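Local coordinates for C2 domain protein (Ramazzottius varieornatus, PDB 7DF2) that binds calcium ions through a C2 domain, in a protein found specifically in tardigrades, and probably acts as a calcium-dependent binding module, at residues A[160-171]-A[182-190]. Sequence-based numbering, arbitrary orientation.
Sequences NEKVAQWSPEIA and VYLRYRWYN
Trp166 stands between two arginines of strand 181-190, a worked example of an indole sandwiched between a guanidinium on one face and arginine methylenes on the other. The guanidinium of Arg185 lies flat, its plane only 11° from the ring's, a cation-pi stack with CZ of Arg185 4.0 Å from the centroid of the Trp166 five-membered ring. On the opposite face, in a CH-pi contact, Arg187 CD sits almost exactly over the centroid of the Trp166 five-membered ring at 3.5 Å. A bend at chi3 (-46°) then carries the Arg187 guanidinium past the ring, where NH1 donates to Ala164 O (3.0 Å) and NH2 makes a salt bridge to Glu161 OE1 (3.1 Å) whose hydrogen bond is nearly straight. Replacing the indole by an alanine is likely to leave the Arg185 guanidinium without its stacking surface and the Arg187 methylenes uncovered. Ser167 clasps Tyr186 twice: its N donates to Tyr186 O (2.8 Å) and its OG accepts from Tyr186 N (3.0 Å). Regular antiparallel pairing begins only at Ile170, bonded both ways with Leu184. In the beta sandwich of the C2 fold, loop 160-169 runs along strand 181-190 into edge strand 170-173, its hairpin partner; Glu169, salt-bridged to Arg49, touches a bound glucose. Strand 41-51 flanks 181-190, its Asn46 and Glu44 holding Arg185 and Arg187, while Tyr186 packs on Ile150 and Met128 of the second sheet.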
loop_
_atom_site.group_PDB
_atom_site.type_symbol
_atom_site.label_atom_id
_atom_site.label_comp_id
_atom_site.label_asym_id
_atom_site.label_seq_id
_atom_site.Cartn_x
_atom_site.Cartn_y
_atom_site.Cartn_z
ATOM N N ASN A 160 15.319 14.947 -7.002
ATOM C CA ASN A 160 16.196 13.839 -6.658
ATOM C C ASN A 160 15.848 13.366 -5.253
ATOM O O ASN A 160 15.035 13.981 -4.553
ATOM C CB ASN A 160 17.677 14.244 -6.756
ATOM C CG ASN A 160 18.033 15.403 -5.841
ATOM O OD1 ASN A 160 17.921 15.306 -4.617
ATOM N ND2 ASN A 160 18.482 16.505 -6.432
ATOM N N GLU A 161 16.508 12.279 -4.839
ATOM C CA GLU A 161 16.233 11.661 -3.541
ATOM C C GLU A 161 16.476 12.627 -2.391
ATOM O O GLU A 161 15.739 12.624 -1.400
ATOM C CB GLU A 161 17.095 10.410 -3.353
ATOM C CG GLU A 161 16.724 9.556 -2.131
ATOM C CD GLU A 161 17.347 10.044 -0.811
ATOM O OE1 GLU A 161 16.742 9.797 0.256
ATOM O OE2 GLU A 161 18.432 10.671 -0.826
ATOM N N LYS A 162 17.515 13.451 -2.492
ATOM C CA LYS A 162 17.913 14.224 -1.324
ATOM C C LYS A 162 16.934 15.347 -1.025
ATOM O O LYS A 162 16.804 15.757 0.132
ATOM C CB LYS A 162 19.329 14.766 -1.514
ATOM C CG LYS A 162 20.392 13.693 -1.322
ATOM C CD LYS A 162 21.595 14.203 -0.533
ATOM C CE LYS A 162 21.962 13.249 0.609
ATOM N NZ LYS A 162 22.878 13.867 1.620
ATOM N N VAL A 163 16.227 15.847 -2.038
ATOM C CA VAL A 163 15.277 16.935 -1.847
ATOM C C VAL A 163 13.828 16.458 -1.787
ATOM O O VAL A 163 12.927 17.276 -1.547
ATOM C CB VAL A 163 15.442 18.000 -2.952
ATOM C CG1 VAL A 163 16.844 18.598 -2.904
ATOM C CG2 VAL A 163 15.161 17.400 -4.323
ATOM N N ALA A 164 13.575 15.165 -1.991
ATOM C CA ALA A 164 12.207 14.666 -2.029
ATOM C C ALA A 164 11.593 14.669 -0.634
ATOM O O ALA A 164 12.194 14.157 0.315
ATOM C CB ALA A 164 12.177 13.254 -2.611
ATOM N N GLN A 165 10.384 15.222 -0.515
ATOM C CA GLN A 165 9.706 15.371 0.765
ATOM C C GLN A 165 8.611 14.321 0.906
ATOM O O GLN A 165 7.887 14.042 -0.048
ATOM C CB GLN A 165 9.083 16.763 0.899
ATOM C CG GLN A 165 10.083 17.916 0.933
ATOM C CD GLN A 165 11.138 17.734 1.999
ATOM O OE1 GLN A 165 10.829 17.675 3.189
ATOM N NE2 GLN A 165 12.400 17.641 1.579
ATOM N N TRP A 166 8.487 13.762 2.107
ATOM C CA TRP A 166 7.380 12.863 2.406
ATOM C C TRP A 166 6.056 13.611 2.348
ATOM O O TRP A 166 5.946 14.763 2.779
ATOM C CB TRP A 166 7.561 12.231 3.786
ATOM C CG TRP A 166 8.586 11.148 3.799
ATOM C CD1 TRP A 166 9.863 11.234 4.279
ATOM C CD2 TRP A 166 8.432 9.809 3.301
ATOM N NE1 TRP A 166 10.518 10.033 4.099
ATOM C CE2 TRP A 166 9.662 9.146 3.498
ATOM C CE3 TRP A 166 7.384 9.118 2.686
ATOM C CZ2 TRP A 166 9.865 7.816 3.121
ATOM C CZ3 TRP A 166 7.596 7.796 2.297
ATOM C CH2 TRP A 166 8.822 7.159 2.531
ATOM N N SER A 167 5.042 12.949 1.809
ATOM C CA SER A 167 3.698 13.471 1.890
ATOM C C SER A 167 3.261 13.514 3.354
ATOM O O SER A 167 3.866 12.867 4.215
ATOM C CB SER A 167 2.744 12.594 1.093
ATOM O OG SER A 167 2.537 11.384 1.823
ATOM N N PRO A 168 2.206 14.261 3.668
ATOM C CA PRO A 168 1.580 14.103 4.981
ATOM C C PRO A 168 1.016 12.696 5.115
ATOM O O PRO A 168 0.834 11.970 4.134
ATOM C CB PRO A 168 0.464 15.157 4.980
ATOM C CG PRO A 168 0.183 15.396 3.537
ATOM C CD PRO A 168 1.513 15.269 2.847
ATOM N N GLU A 169 0.790 12.289 6.358
ATOM C CA GLU A 169 0.104 11.027 6.575
ATOM C C GLU A 169 -1.255 11.081 5.893
ATOM O O GLU A 169 -1.961 12.094 5.947
ATOM C CB GLU A 169 -0.028 10.727 8.074
ATOM C CG GLU A 169 1.321 10.428 8.752
ATOM C CD GLU A 169 1.176 9.832 10.145
ATOM O OE1 GLU A 169 0.035 9.589 10.567
ATOM O OE2 GLU A 169 2.209 9.607 10.816
ATOM N N ILE A 170 -1.586 10.010 5.183
ATOM C CA ILE A 170 -2.857 9.877 4.469
ATOM C C ILE A 170 -3.678 8.788 5.141
ATOM O O ILE A 170 -3.203 7.657 5.302
ATOM C CB ILE A 170 -2.632 9.535 2.987
ATOM C CG1 ILE A 170 -1.740 10.588 2.314
ATOM C CG2 ILE A 170 -3.973 9.314 2.263
ATOM C CD1 ILE A 170 -1.088 10.109 1.033
ATOM N N ALA A 171 -4.922 9.113 5.501
ATOM C CA ALA A 171 -5.813 8.171 6.181
ATOM C C ALA A 171 -6.592 7.424 5.113
ATOM O O ALA A 171 -7.626 7.897 4.631
ATOM C CB ALA A 171 -6.745 8.897 7.144
ATOM N N VAL A 182 -5.741 2.548 7.011
ATOM C CA VAL A 182 -4.293 2.405 6.998
ATOM C C VAL A 182 -3.726 3.792 6.733
ATOM O O VAL A 182 -4.222 4.519 5.866
ATOM C CB VAL A 182 -3.787 1.377 5.968
ATOM C CG1 VAL A 182 -4.048 1.815 4.545
ATOM C CG2 VAL A 182 -2.277 1.161 6.172
ATOM N N TYR A 183 -2.738 4.183 7.520
ATOM C CA TYR A 183 -2.143 5.501 7.384
ATOM C C TYR A 183 -0.885 5.362 6.553
ATOM O O TYR A 183 -0.015 4.545 6.878
ATOM C CB TYR A 183 -1.849 6.112 8.748
ATOM C CG TYR A 183 -3.137 6.420 9.478
ATOM C CD1 TYR A 183 -3.818 5.421 10.151
ATOM C CD2 TYR A 183 -3.695 7.692 9.437
ATOM C CE1 TYR A 183 -5.039 5.684 10.796
ATOM C CE2 TYR A 183 -4.899 7.969 10.086
ATOM C CZ TYR A 183 -5.559 6.956 10.763
ATOM O OH TYR A 183 -6.751 7.206 11.412
ATOM N N LEU A 184 -0.810 6.140 5.476
ATOM C CA LEU A 184 0.239 6.004 4.471
ATOM C C LEU A 184 0.955 7.328 4.259
ATOM O O LEU A 184 0.381 8.402 4.455
ATOM C CB LEU A 184 -0.337 5.550 3.124
ATOM C CG LEU A 184 -1.112 4.241 3.129
ATOM C CD1 LEU A 184 -1.725 3.992 1.758
ATOM C CD2 LEU A 184 -0.167 3.106 3.527
ATOM N N ARG A 185 2.215 7.238 3.836
ATOM C CA ARG A 185 2.942 8.385 3.300
ATOM C C ARG A 185 3.669 7.933 2.048
ATOM O O ARG A 185 4.029 6.760 1.919
ATOM C CB ARG A 185 3.991 8.936 4.274
ATOM C CG ARG A 185 3.482 9.365 5.617
ATOM C CD ARG A 185 4.589 10.093 6.368
ATOM N NE ARG A 185 5.808 9.297 6.526
ATOM C CZ ARG A 185 6.982 9.810 6.887
ATOM N NH1 ARG A 185 7.091 11.123 7.104
ATOM N NH2 ARG A 185 8.048 9.025 7.026
ATOM N N TYR A 186 3.945 8.870 1.145
ATOM C CA TYR A 186 4.747 8.512 -0.010
ATOM C C TYR A 186 5.731 9.621 -0.321
ATOM O O TYR A 186 5.562 10.772 0.093
ATOM C CB TYR A 186 3.887 8.227 -1.251
ATOM C CG TYR A 186 3.227 9.453 -1.831
ATOM C CD1 TYR A 186 1.992 9.884 -1.367
ATOM C CD2 TYR A 186 3.833 10.176 -2.861
ATOM C CE1 TYR A 186 1.375 11.017 -1.901
ATOM C CE2 TYR A 186 3.228 11.304 -3.398
ATOM C CZ TYR A 186 2.000 11.715 -2.916
ATOM O OH TYR A 186 1.401 12.830 -3.452
ATOM N N ARG A 187 6.799 9.221 -1.017
ATOM C CA ARG A 187 7.767 10.107 -1.653
ATOM C C ARG A 187 7.932 9.666 -3.100
ATOM O O ARG A 187 7.752 8.489 -3.427
ATOM C CB ARG A 187 9.153 10.070 -0.962
ATOM C CG ARG A 187 9.255 10.880 0.305
ATOM C CD ARG A 187 10.687 11.239 0.682
ATOM N NE ARG A 187 11.608 10.108 0.574
ATOM C CZ ARG A 187 12.926 10.237 0.429
ATOM N NH1 ARG A 187 13.467 11.447 0.372
ATOM N NH2 ARG A 187 13.704 9.165 0.340
ATOM N N TRP A 188 8.300 10.603 -3.972
ATOM C CA TRP A 188 8.744 10.171 -5.286
ATOM C C TRP A 188 9.650 11.236 -5.881
ATOM O O TRP A 188 9.501 12.431 -5.604
ATOM C CB TRP A 188 7.588 9.833 -6.244
ATOM C CG TRP A 188 6.536 10.882 -6.482
ATOM C CD1 TRP A 188 6.364 12.072 -5.824
ATOM C CD2 TRP A 188 5.502 10.811 -7.459
ATOM N NE1 TRP A 188 5.271 12.741 -6.338
ATOM C CE2 TRP A 188 4.733 11.986 -7.348
ATOM C CE3 TRP A 188 5.158 9.869 -8.431
ATOM C CZ2 TRP A 188 3.636 12.239 -8.171
ATOM C CZ3 TRP A 188 4.063 10.123 -9.245
ATOM C CH2 TRP A 188 3.319 11.297 -9.108
ATOM N N TYR A 189 10.581 10.776 -6.703
ATOM C CA TYR A 189 11.667 11.630 -7.162
ATOM C C TYR A 189 12.322 11.005 -8.377
ATOM O O TYR A 189 12.390 9.779 -8.513
ATOM C CB TYR A 189 12.714 11.854 -6.062
ATOM C CG TYR A 189 13.112 10.595 -5.321
ATOM C CD1 TYR A 189 12.410 10.176 -4.189
ATOM C CD2 TYR A 189 14.190 9.834 -5.741
ATOM C CE1 TYR A 189 12.772 9.012 -3.517
ATOM C CE2 TYR A 189 14.562 8.686 -5.077
ATOM C CZ TYR A 189 13.852 8.281 -3.958
ATOM O OH TYR A 189 14.249 7.134 -3.317
ATOM N N ASN A 190 12.830 11.871 -9.247
ATOM C CA ASN A 190 13.562 11.407 -10.408
ATOM C C ASN A 190 14.865 10.747 -9.985
ATOM O O ASN A 190 15.500 11.145 -9.003
ATOM C CB ASN A 190 13.836 12.577 -11.349
ATOM C CG ASN A 190 12.557 13.215 -11.855
ATOM O OD1 ASN A 190 11.764 12.568 -12.526
ATOM N ND2 ASN A 190 12.358 14.487 -11.538
HETATM O O HOH W 1 17.624 10.751 -7.116
HETATM O O HOH W 2 8.381 13.361 -2.813
HETATM O O HOH W 3 5.550 13.245 -1.371
HETATM O O HOH W 4 4.989 13.281 6.717
#